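Local atomic coordinates of Trypsin/chymotrypsin inhibitor (Alocasia macrorrhizos, PDB entry 5YCZ), a protein that inhibits the serine proteases trypsin and alpha-chymotrypsin as a Kunitz-type inhibitor of plant origin and assembles as a homodimer. Residues A[5-10]-A[175-180]; A[38-43]-A[98-103]. One frame throughout, in Å; residues are numbered along the deposited sequence.

Interaction 1: A[5-10]-A[175-180]; sequences LDVDGN and TIRFVK
V7 and F178 join the N-terminal segment to the last strand of this Kunitz-type inhibitor, whose family folds as a beta-trefoil. The single hydrogen bond between the segments runs from V7 N to F178 O over 3.1 Å. The same oxygen takes a close approach from D6 CB, at 3.2 Å. Beside this polar point V7 supplies the apolar half of the contact: its CG2 lies 3.8 Å from CG2 of V179, the two branched side chains crossing at a slant, while its other methyl, CG1, reaches CD of R177 at 4.1 Å. On the other side of the strand's backbone, the F178 ring turns an edge to the N-terminal segment, with CD2 4.0 Å from the carbonyl oxygen of L5, near the ring plane.

Several neighbours set these groups in place. F178 meets F58 of strand 55-60 with the ring planes nearly perpendicular, and R177 carries its guanidinium past V7 into a salt bridge with D130. V179 is hydrogen-bonded through its backbone to Y19, which ties strand 176-180 to strand 18-22. Within 5-10, a type I turn from D6 to G9 reverses the chain, and D6 N also bonds to N10 O. CG of D6 stands between its backbone N and carbonyl carbon (chi1 48°), swinging the carboxylate back over the turn, where OD1 lies 3.0 Å from D8 N.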
loop_
_atom_site.group_PDB
_atom_site.type_symbol
_atom_site.label_atom_id
_atom_site.label_comp_id
_atom_site.label_asym_id
_atom_site.label_seq_id
_atom_site.Cartn_x
_atom_site.Cartn_y
_atom_site.Cartn_z
ATOM N N LEU A 5 -15.390 -5.572 14.028
ATOM C CA LEU A 5 -16.211 -6.251 13.037
ATOM C C LEU A 5 -16.666 -5.291 11.945
ATOM O O LEU A 5 -16.796 -4.078 12.172
ATOM C CB LEU A 5 -17.451 -6.885 13.682
ATOM C CG LEU A 5 -17.264 -7.495 15.068
ATOM C CD1 LEU A 5 -18.610 -7.916 15.650
ATOM C CD2 LEU A 5 -16.293 -8.669 14.995
ATOM N N ASP A 6 -16.945 -5.853 10.765
ATOM C CA ASP A 6 -17.450 -5.076 9.645
ATOM C C ASP A 6 -18.968 -4.972 9.757
ATOM O O ASP A 6 -19.560 -5.353 10.768
ATOM C CB ASP A 6 -16.988 -5.680 8.313
ATOM C CG ASP A 6 -17.213 -7.179 8.227
ATOM O OD1 ASP A 6 -18.195 -7.666 8.824
ATOM O OD2 ASP A 6 -16.414 -7.871 7.552
ATOM N N VAL A 7 -19.618 -4.419 8.731
ATOM C CA VAL A 7 -21.080 -4.367 8.713
ATOM C C VAL A 7 -21.657 -5.777 8.717
ATOM O O VAL A 7 -22.744 -6.019 9.259
ATOM C CB VAL A 7 -21.555 -3.555 7.492
ATOM C CG1 VAL A 7 -21.490 -2.040 7.762
ATOM C CG2 VAL A 7 -20.694 -3.922 6.285
ATOM N N ASP A 8 -20.923 -6.732 8.143
ATOM C CA ASP A 8 -21.324 -8.130 8.038
ATOM C C ASP A 8 -20.991 -8.944 9.285
ATOM O O ASP A 8 -21.012 -10.181 9.228
ATOM C CB ASP A 8 -20.654 -8.779 6.816
ATOM C CG ASP A 8 -21.018 -8.098 5.510
ATOM O OD1 ASP A 8 -22.142 -7.563 5.415
ATOM O OD2 ASP A 8 -20.176 -8.094 4.582
ATOM N N GLY A 9 -20.661 -8.295 10.397
ATOM C CA GLY A 9 -20.321 -9.015 11.610
ATOM C C GLY A 9 -18.981 -9.734 11.593
ATOM O O GLY A 9 -18.410 -9.973 12.661
ATOM N N ASN A 10 -18.473 -10.087 10.406
ATOM C CA ASN A 10 -17.189 -10.771 10.288
ATOM C C ASN A 10 -16.080 -9.952 10.936
ATOM O O ASN A 10 -16.192 -8.740 11.120
ATOM C CB ASN A 10 -16.823 -11.008 8.823
ATOM C CG ASN A 10 -17.737 -11.990 8.136
ATOM O OD1 ASN A 10 -18.965 -11.896 8.239
ATOM N ND2 ASN A 10 -17.141 -12.942 7.412
ATOM N N THR A 175 -16.925 8.872 13.978
ATOM C CA THR A 175 -17.255 7.464 14.114
ATOM C C THR A 175 -17.481 6.855 12.742
ATOM O O THR A 175 -17.988 7.515 11.827
ATOM C CB THR A 175 -18.492 7.289 14.985
ATOM O OG1 THR A 175 -19.476 8.260 14.601
ATOM C CG2 THR A 175 -18.122 7.522 16.432
ATOM N N ILE A 176 -17.097 5.586 12.599
ATOM C CA ILE A 176 -17.062 4.939 11.294
ATOM C C ILE A 176 -17.445 3.470 11.413
ATOM O O ILE A 176 -17.342 2.859 12.476
ATOM C CB ILE A 176 -15.669 5.059 10.637
ATOM C CG1 ILE A 176 -14.594 4.602 11.605
ATOM C CG2 ILE A 176 -15.391 6.485 10.209
ATOM C CD1 ILE A 176 -13.598 3.706 10.979
ATOM N N ARG A 177 -17.897 2.906 10.292
ATOM C CA ARG A 177 -18.051 1.474 10.105
ATOM C C ARG A 177 -17.114 1.021 8.994
ATOM O O ARG A 177 -16.715 1.815 8.141
ATOM C CB ARG A 177 -19.482 1.096 9.723
ATOM C CG ARG A 177 -20.564 1.813 10.497
ATOM C CD ARG A 177 -21.939 1.305 10.053
ATOM N NE ARG A 177 -23.011 2.252 10.340
ATOM C CZ ARG A 177 -23.780 2.207 11.428
ATOM N NH1 ARG A 177 -23.591 1.259 12.341
ATOM N NH2 ARG A 177 -24.735 3.115 11.607
ATOM N N PHE A 178 -16.791 -0.267 8.985
ATOM C CA PHE A 178 -15.951 -0.872 7.958
ATOM C C PHE A 178 -16.782 -1.728 7.009
ATOM O O PHE A 178 -17.501 -2.629 7.448
ATOM C CB PHE A 178 -14.865 -1.720 8.607
ATOM C CG PHE A 178 -14.084 -0.978 9.616
ATOM C CD1 PHE A 178 -13.066 -0.129 9.228
ATOM C CD2 PHE A 178 -14.397 -1.086 10.957
ATOM C CE1 PHE A 178 -12.345 0.579 10.171
ATOM C CE2 PHE A 178 -13.696 -0.379 11.909
ATOM C CZ PHE A 178 -12.665 0.453 11.519
ATOM N N VAL A 179 -16.666 -1.462 5.714
ATOM C CA VAL A 179 -17.362 -2.213 4.679
ATOM C C VAL A 179 -16.313 -2.943 3.866
ATOM O O VAL A 179 -15.446 -2.312 3.250
ATOM C CB VAL A 179 -18.207 -1.294 3.788
ATOM C CG1 VAL A 179 -18.713 -2.054 2.589
ATOM C CG2 VAL A 179 -19.364 -0.743 4.577
ATOM N N LYS A 180 -16.380 -4.266 3.870
ATOM C CA LYS A 180 -15.348 -5.031 3.187
ATOM C C LYS A 180 -15.439 -4.816 1.680
ATOM O O LYS A 180 -16.487 -4.448 1.131
ATOM C CB LYS A 180 -15.455 -6.520 3.525
ATOM C CG LYS A 180 -14.199 -7.335 3.207
ATOM C CD LYS A 180 -14.230 -8.667 3.935
ATOM C CE LYS A 180 -13.390 -9.731 3.240
ATOM N NZ LYS A 180 -11.926 -9.415 3.119
#

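Interaction 2: A[38-43]-A[98-103]; sequences SCPLNV and FVTTGG
N42 and F98 meet at a slant, amide and ring planes 64° apart. OD1 of N42 lies near the plane of the ring, 3.2 Å from CE1 of F98, while ND2 stands off that plane, beyond the CE1 corner. CG of N42 is anti to its carbonyl carbon (chi1 -56°), a setting that carries the amide over to the second segment. There OD1 accepts a hydrogen bond of 2.8 Å from OG1 of T100, whose hydroxyl comes in the plane of the amide carbonyl. One oxygen is thus held by a hydroxyl and flanked by an aromatic edge.

The next hydroxyl along, OG1 of T101, donates to O of L41 at 2.7 Å, in the carbonyl plane and on a lone pair. T101 turns OG1 between its own N and carbonyl carbon (chi1 42°), and this also brings it 3.3 Å from CB of P40, which follows a cis peptide bond.

Toward the interior the chemistry becomes apolar. V43 and V99 lie side by side and point the same way, with CG2 of V43 3.6 Å from CG1 of V99, and W90 and L166 also touch V43. Their backbones meet through a hydrogen bond from V43 N to V99 O, 3.0 Å long; a water molecule bridges V99 O and V43 O.

P40 and L41 lead from C39, disulfide-bonded to C84, into strand 42-45, while 98-100 is the second strand of a two-stranded antiparallel hairpin with 91-93. The contact lays that hairpin against the larger sheet, consistent with the beta-trefoil architecture of Kunitz-type inhibitors.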
loop_
_atom_site.group_PDB
_atom_site.type_symbol
_atom_site.label_atom_id
_atom_site.label_comp_id
_atom_site.label_asym_id
_atom_site.label_seq_id
_atom_site.Cartn_x
_atom_site.Cartn_y
_atom_site.Cartn_z
ATOM N N SER A 38 1.156 19.110 -4.572
ATOM C CA SER A 38 1.656 19.192 -3.211
ATOM C C SER A 38 1.972 17.785 -2.726
ATOM O O SER A 38 1.220 16.847 -3.007
ATOM C CB SER A 38 0.617 19.858 -2.298
ATOM O OG SER A 38 1.226 20.466 -1.173
ATOM N N CYS A 39 3.085 17.630 -2.011
ATOM C CA CYS A 39 3.359 16.361 -1.352
ATOM C C CYS A 39 3.840 16.646 0.059
ATOM O O CYS A 39 4.516 17.653 0.282
ATOM C CB CYS A 39 4.412 15.521 -2.097
ATOM S SG CYS A 39 3.822 14.701 -3.642
ATOM N N PRO A 40 3.500 15.783 1.042
ATOM C CA PRO A 40 2.764 14.523 0.877
ATOM C C PRO A 40 1.253 14.712 0.918
ATOM O O PRO A 40 0.789 15.782 1.297
ATOM C CB PRO A 40 3.227 13.675 2.079
ATOM C CG PRO A 40 3.987 14.602 2.978
ATOM C CD PRO A 40 3.832 16.007 2.455
ATOM N N LEU A 41 0.515 13.687 0.498
ATOM C CA LEU A 41 -0.923 13.661 0.699
ATOM C C LEU A 41 -1.232 13.505 2.180
ATOM O O LEU A 41 -0.465 12.891 2.932
ATOM C CB LEU A 41 -1.556 12.516 -0.089
ATOM C CG LEU A 41 -1.019 12.337 -1.511
ATOM C CD1 LEU A 41 -1.794 11.244 -2.191
ATOM C CD2 LEU A 41 -1.153 13.630 -2.294
ATOM N N ASN A 42 -2.357 14.089 2.597
ATOM C CA ASN A 42 -2.922 13.899 3.925
ATOM C C ASN A 42 -4.179 13.040 3.842
ATOM O O ASN A 42 -4.828 12.946 2.798
ATOM C CB ASN A 42 -3.274 15.241 4.585
ATOM C CG ASN A 42 -2.111 16.168 4.653
ATOM O OD1 ASN A 42 -1.015 15.784 5.063
ATOM N ND2 ASN A 42 -2.325 17.402 4.242
ATOM N N VAL A 43 -4.536 12.432 4.966
ATOM C CA VAL A 43 -5.792 11.699 5.052
ATOM C C VAL A 43 -6.940 12.694 5.162
ATOM O O VAL A 43 -6.912 13.609 5.993
ATOM C CB VAL A 43 -5.759 10.722 6.232
ATOM C CG1 VAL A 43 -7.022 9.847 6.266
ATOM C CG2 VAL A 43 -4.552 9.829 6.054
ATOM N N PHE A 98 -2.803 16.818 12.232
ATOM C CA PHE A 98 -3.684 15.926 11.469
ATOM C C PHE A 98 -2.894 14.700 11.021
ATOM O O PHE A 98 -1.723 14.542 11.352
ATOM C CB PHE A 98 -4.362 16.640 10.272
ATOM C CG PHE A 98 -3.424 17.441 9.383
ATOM C CD1 PHE A 98 -2.613 16.815 8.462
ATOM C CD2 PHE A 98 -3.408 18.827 9.428
ATOM C CE1 PHE A 98 -1.765 17.552 7.631
ATOM C CE2 PHE A 98 -2.563 19.570 8.587
ATOM C CZ PHE A 98 -1.741 18.933 7.698
ATOM N N VAL A 99 -3.533 13.827 10.251
ATOM C CA VAL A 99 -2.914 12.575 9.808
ATOM C C VAL A 99 -2.362 12.736 8.397
ATOM O O VAL A 99 -3.073 13.171 7.483
ATOM C CB VAL A 99 -3.907 11.405 9.879
ATOM C CG1 VAL A 99 -3.212 10.132 9.435
ATOM C CG2 VAL A 99 -4.455 11.271 11.297
ATOM N N THR A 100 -1.088 12.389 8.218
ATOM C CA THR A 100 -0.435 12.525 6.923
ATOM C C THR A 100 0.162 11.178 6.558
ATOM O O THR A 100 -0.123 10.176 7.220
ATOM C CB THR A 100 0.627 13.625 6.934
ATOM O OG1 THR A 100 1.027 13.921 5.588
ATOM C CG2 THR A 100 1.835 13.185 7.719
ATOM N N THR A 101 0.976 11.132 5.525
ATOM C CA THR A 101 1.460 9.859 5.029
ATOM C C THR A 101 2.934 9.716 5.363
ATOM O O THR A 101 3.492 10.504 6.136
ATOM C CB THR A 101 1.173 9.749 3.529
ATOM O OG1 THR A 101 1.459 11.002 2.896
ATOM C CG2 THR A 101 -0.306 9.428 3.312
ATOM N N GLY A 102 3.574 8.713 4.767
ATOM C CA GLY A 102 4.969 8.461 5.069
ATOM C C GLY A 102 5.156 7.843 6.435
ATOM O O GLY A 102 6.023 8.278 7.203
ATOM N N GLY A 103 4.364 6.879 6.761
ATOM C CA GLY A 103 4.498 6.246 8.042
ATOM C C GLY A 103 5.298 4.974 7.958
ATOM O O GLY A 103 5.497 4.412 6.876
HETATM O O HOH W 1 -5.760 14.363 8.207
#

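How the interactions relate
The two interactions lie on opposite sides of the chain's centre, their centres about 25 Å apart, and have no segment in common. Both are partly buried, but interaction 1 includes exposed residues among those that touch, whereas interaction 2 has none. Interaction 1 brings a turn-forming N-terminal segment onto strand 176-180, which pairs with 18-22; interaction 2 joins strand 42-45, between 30-33 and 164-168, to the separate hairpin of 91-93 and 98-100. One backbone bond and a valine pair serve in each, yet only 38-43/98-103 adds side-chain hydroxyl bonds and a bridging water. The side chains of F178 and V43 each lie about 6 Å from that of L56, at the predicted reactive bond.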